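PDB 6S1Y: angiotensin-converting enzyme, which probably acts as a zinc-dependent peptidase that trims dipeptides from the C-terminal ends of peptide substrates in the mosquito. Local coordinates for residues S464-R475 against W596-S604. Numbering follows the deposited sequence.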
loop_
_atom_site.group_PDB
_atom_site.type_symbol
_atom_site.label_atom_id
_atom_site.label_comp_id
_atom_site.label_asym_id
_atom_site.label_seq_id
_atom_site.Cartn_x
_atom_site.Cartn_y
_atom_site.Cartn_z
ATOM N N SER A 464 8.437 -9.630 -14.953
ATOM C CA SER A 464 7.899 -10.315 -16.122
ATOM C C SER A 464 7.269 -11.643 -15.723
ATOM O O SER A 464 6.150 -11.957 -16.148
ATOM C CB SER A 464 9.009 -10.515 -17.161
ATOM O OG SER A 464 8.551 -11.254 -18.276
ATOM N N ARG A 465 7.933 -12.416 -14.872
ATOM C CA ARG A 465 7.415 -13.746 -14.542
ATOM C C ARG A 465 6.037 -13.660 -13.900
ATOM O O ARG A 465 5.105 -14.374 -14.290
ATOM C CB ARG A 465 8.381 -14.489 -13.628
ATOM C CG ARG A 465 7.762 -15.744 -13.010
ATOM C CD ARG A 465 8.791 -16.829 -12.693
ATOM N NE ARG A 465 8.123 -17.988 -12.083
ATOM C CZ ARG A 465 7.485 -18.941 -12.770
ATOM N NH1 ARG A 465 6.910 -19.947 -12.129
ATOM N NH2 ARG A 465 7.434 -18.894 -14.096
ATOM N N TYR A 466 5.867 -12.773 -12.931
ATOM C CA TYR A 466 4.627 -12.779 -12.180
ATOM C C TYR A 466 3.594 -11.778 -12.683
ATOM O O TYR A 466 2.392 -12.014 -12.479
ATOM C CB TYR A 466 4.929 -12.562 -10.699
ATOM C CG TYR A 466 5.698 -13.732 -10.126
ATOM C CD1 TYR A 466 5.054 -14.926 -9.821
ATOM C CD2 TYR A 466 7.078 -13.667 -9.937
ATOM C CE1 TYR A 466 5.762 -16.013 -9.315
ATOM C CE2 TYR A 466 7.786 -14.757 -9.442
ATOM C CZ TYR A 466 7.116 -15.916 -9.132
ATOM O OH TYR A 466 7.806 -16.999 -8.647
ATOM N N SER A 467 4.002 -10.702 -13.370
ATOM C CA SER A 467 3.018 -9.726 -13.836
ATOM C C SER A 467 2.913 -9.656 -15.344
ATOM O O SER A 467 1.939 -9.108 -15.847
ATOM C CB SER A 467 3.346 -8.321 -13.326
ATOM O OG SER A 467 3.141 -8.247 -11.941
ATOM N N GLY A 468 3.883 -10.200 -16.073
ATOM C CA GLY A 468 3.791 -10.173 -17.522
ATOM C C GLY A 468 3.815 -8.778 -18.092
ATOM O O GLY A 468 3.087 -8.501 -19.053
ATOM N N VAL A 469 4.629 -7.884 -17.515
ATOM C CA VAL A 469 4.828 -6.533 -18.030
ATOM C C VAL A 469 6.327 -6.288 -18.122
ATOM O O VAL A 469 7.127 -6.942 -17.441
ATOM C CB VAL A 469 4.160 -5.446 -17.153
ATOM C CG1 VAL A 469 2.699 -5.753 -16.988
ATOM C CG2 VAL A 469 4.839 -5.328 -15.811
ATOM N N GLU A 470 6.702 -5.312 -18.947
ATOM C CA GLU A 470 8.113 -5.062 -19.223
ATOM C C GLU A 470 8.331 -3.581 -19.501
ATOM O O GLU A 470 7.417 -2.882 -19.953
ATOM C CB GLU A 470 8.612 -5.892 -20.430
ATOM C CG GLU A 470 8.027 -5.452 -21.780
ATOM C CD GLU A 470 8.447 -6.319 -22.965
ATOM O OE1 GLU A 470 9.031 -7.428 -22.737
ATOM O OE2 GLU A 470 8.203 -5.886 -24.126
ATOM N N PRO A 471 9.555 -3.092 -19.307
ATOM C CA PRO A 471 9.893 -1.724 -19.677
ATOM C C PRO A 471 9.636 -1.446 -21.146
ATOM O O PRO A 471 9.681 -2.354 -21.988
ATOM C CB PRO A 471 11.399 -1.637 -19.367
ATOM C CG PRO A 471 11.663 -2.703 -18.361
ATOM C CD PRO A 471 10.695 -3.797 -18.687
ATOM N N PRO A 472 9.433 -0.170 -21.497
ATOM C CA PRO A 472 9.227 0.202 -22.899
ATOM C C PRO A 472 10.503 0.275 -23.724
ATOM O O PRO A 472 10.424 0.429 -24.951
ATOM C CB PRO A 472 8.600 1.591 -22.772
ATOM C CG PRO A 472 9.334 2.156 -21.573
ATOM C CD PRO A 472 9.436 1.008 -20.611
ATOM N N VAL A 473 11.673 0.236 -23.092
ATOM C CA VAL A 473 12.962 0.292 -23.768
ATOM C C VAL A 473 13.850 -0.753 -23.108
ATOM O O VAL A 473 13.576 -1.221 -22.000
ATOM C CB VAL A 473 13.635 1.672 -23.669
ATOM C CG1 VAL A 473 12.802 2.752 -24.363
ATOM C CG2 VAL A 473 13.880 2.010 -22.199
ATOM N N VAL A 474 14.956 -1.072 -23.772
ATOM C CA VAL A 474 15.918 -2.000 -23.203
ATOM C C VAL A 474 16.603 -1.358 -22.007
ATOM O O VAL A 474 17.058 -0.214 -22.086
ATOM C CB VAL A 474 16.936 -2.420 -24.275
ATOM C CG1 VAL A 474 18.045 -3.262 -23.671
ATOM C CG2 VAL A 474 16.226 -3.177 -25.395
ATOM N N ARG A 475 16.658 -2.085 -20.891
ATOM C CA ARG A 475 17.422 -1.697 -19.709
ATOM C C ARG A 475 18.663 -2.584 -19.579
ATOM O O ARG A 475 18.738 -3.670 -20.167
ATOM C CB ARG A 475 16.570 -1.796 -18.426
ATOM C CG ARG A 475 15.189 -1.097 -18.495
ATOM C CD ARG A 475 15.277 0.407 -18.705
ATOM N NE ARG A 475 15.602 1.127 -17.483
ATOM C CZ ARG A 475 15.999 2.389 -17.447
ATOM N NH1 ARG A 475 16.158 3.057 -18.585
ATOM N NH2 ARG A 475 16.255 2.980 -16.282
ATOM N N TRP A 596 2.620 -15.575 -21.589
ATOM C CA TRP A 596 3.611 -14.767 -22.276
ATOM C C TRP A 596 5.003 -15.401 -22.235
ATOM O O TRP A 596 5.426 -15.982 -21.236
ATOM C CB TRP A 596 3.681 -13.363 -21.646
ATOM C CG TRP A 596 3.910 -13.418 -20.150
ATOM C CD1 TRP A 596 5.112 -13.470 -19.504
ATOM C CD2 TRP A 596 2.915 -13.424 -19.133
ATOM N NE1 TRP A 596 4.925 -13.497 -18.135
ATOM C CE2 TRP A 596 3.579 -13.484 -17.892
ATOM C CE3 TRP A 596 1.522 -13.359 -19.146
ATOM C CZ2 TRP A 596 2.904 -13.510 -16.693
ATOM C CZ3 TRP A 596 0.854 -13.391 -17.947
ATOM C CH2 TRP A 596 1.550 -13.466 -16.736
ATOM N N THR A 597 5.745 -15.195 -23.307
ATOM C CA THR A 597 7.171 -15.462 -23.273
ATOM C C THR A 597 7.857 -14.540 -22.266
ATOM O O THR A 597 7.306 -13.540 -21.832
ATOM C CB THR A 597 7.724 -15.288 -24.685
ATOM O OG1 THR A 597 7.392 -13.992 -25.183
ATOM C CG2 THR A 597 7.072 -16.301 -25.599
ATOM N N ASP A 598 9.080 -14.922 -21.871
ATOM C CA ASP A 598 9.879 -14.092 -20.975
ATOM C C ASP A 598 10.283 -12.796 -21.652
ATOM O O ASP A 598 10.603 -12.780 -22.843
ATOM C CB ASP A 598 11.179 -14.795 -20.549
ATOM C CG ASP A 598 10.955 -16.088 -19.770
ATOM O OD1 ASP A 598 9.789 -16.495 -19.532
ATOM O OD2 ASP A 598 11.987 -16.704 -19.401
ATOM N N SER A 599 10.332 -11.711 -20.884
ATOM C CA SER A 599 10.777 -10.435 -21.428
ATOM C C SER A 599 12.239 -10.490 -21.860
ATOM O O SER A 599 13.075 -11.106 -21.205
ATOM C CB SER A 599 10.601 -9.326 -20.397
ATOM O OG SER A 599 11.041 -8.095 -20.944
ATOM N N GLN A 600 12.545 -9.794 -22.950
ATOM C CA GLN A 600 13.912 -9.603 -23.416
ATOM C C GLN A 600 14.380 -8.168 -23.206
ATOM O O GLN A 600 15.354 -7.740 -23.824
ATOM C CB GLN A 600 14.018 -9.972 -24.896
ATOM C CG GLN A 600 13.700 -11.440 -25.189
ATOM C CD GLN A 600 13.588 -11.732 -26.680
ATOM O OE1 GLN A 600 13.176 -10.878 -27.474
ATOM N NE2 GLN A 600 13.931 -12.943 -27.060
ATOM N N LYS A 601 13.712 -7.417 -22.340
ATOM C CA LYS A 601 13.971 -5.998 -22.218
ATOM C C LYS A 601 15.008 -5.637 -21.158
ATOM O O LYS A 601 15.135 -4.453 -20.825
ATOM C CB LYS A 601 12.665 -5.271 -21.929
ATOM C CG LYS A 601 11.772 -5.106 -23.149
ATOM C CD LYS A 601 12.408 -4.156 -24.147
ATOM C CE LYS A 601 11.456 -3.764 -25.260
ATOM N NZ LYS A 601 10.873 -4.983 -25.880
ATOM N N CYS A 602 15.743 -6.602 -20.614
ATOM C CA CYS A 602 16.843 -6.314 -19.693
ATOM C C CYS A 602 18.018 -7.223 -20.020
ATOM O O CYS A 602 17.874 -8.447 -20.000
ATOM C CB CYS A 602 16.429 -6.494 -18.224
ATOM S SG CYS A 602 17.643 -5.796 -17.013
ATOM N N VAL A 603 19.179 -6.610 -20.258
ATOM C CA VAL A 603 20.354 -7.249 -20.855
ATOM C C VAL A 603 21.498 -7.251 -19.849
ATOM O O VAL A 603 21.810 -6.210 -19.258
ATOM C CB VAL A 603 20.783 -6.500 -22.133
ATOM C CG1 VAL A 603 22.097 -7.046 -22.676
ATOM C CG2 VAL A 603 19.695 -6.581 -23.176
ATOM N N SER A 604 22.122 -8.409 -19.666
ATOM C CA SER A 604 23.333 -8.545 -18.839
ATOM C C SER A 604 24.529 -8.927 -19.719
ATOM O O SER A 604 25.693 -8.745 -19.332
ATOM C CB SER A 604 23.143 -9.598 -17.743
ATOM O OG SER A 604 22.343 -9.099 -16.678
HETATM O O HOH W 1 8.267 -13.684 -17.754
HETATM O O HOH W 2 10.546 -8.550 -24.646
#
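Trp596 lies against the end of helix 455-467, where the chain turns out of the helix at Gly468, whose phi is positive. Gly468 CA makes a CH-pi contact over one face of the indole, 3.6 Å from the centroid of the five-membered ring and 23° off its normal. With CG held between backbone N and carbonyl carbon (chi1 54°), the indole also brings NE1 to Ser464 O, a weak, bent bond of 2.8 Å to a carbonyl that already accepts from Gly468 N.

Hydrogen bonds centre on Ser599. Its backbone N reaches Ser464 OG at 3.2 Å, while its own OG donates to Glu470 OE1 (2.8 Å), meeting the anti side 31° out of the carboxylate plane. The same OG accepts from Lys601 N, an ST turn, and a water joins OE1 to Gln600 N.

The other carboxylate oxygen, Glu470 OE2, forms a salt bridge with Lys601 NZ whose hydrogen bond is weak, 3.3 Å. Chi1 sets Lys601 CG against Glu470 CD; bends at chi2 and chi4 bring NZ to OE2.

Backbone pairing closes the far end: Arg475 N donates almost straight to Lys601 O (2.8 Å), and Val603 N to Arg475 O, forming a minimal parallel bridge. Beside it, Val474 CG1 touches Val603 CG2, and Cys602 is disulfide-bonded to Cys457, near the start of helix 455-467.

Segment 596-604 is thus fastened at the helix end, Glu470, Arg475 and the helix start, and Ser599 and Lys601 probably stabilise Glu470 as a carboxylate.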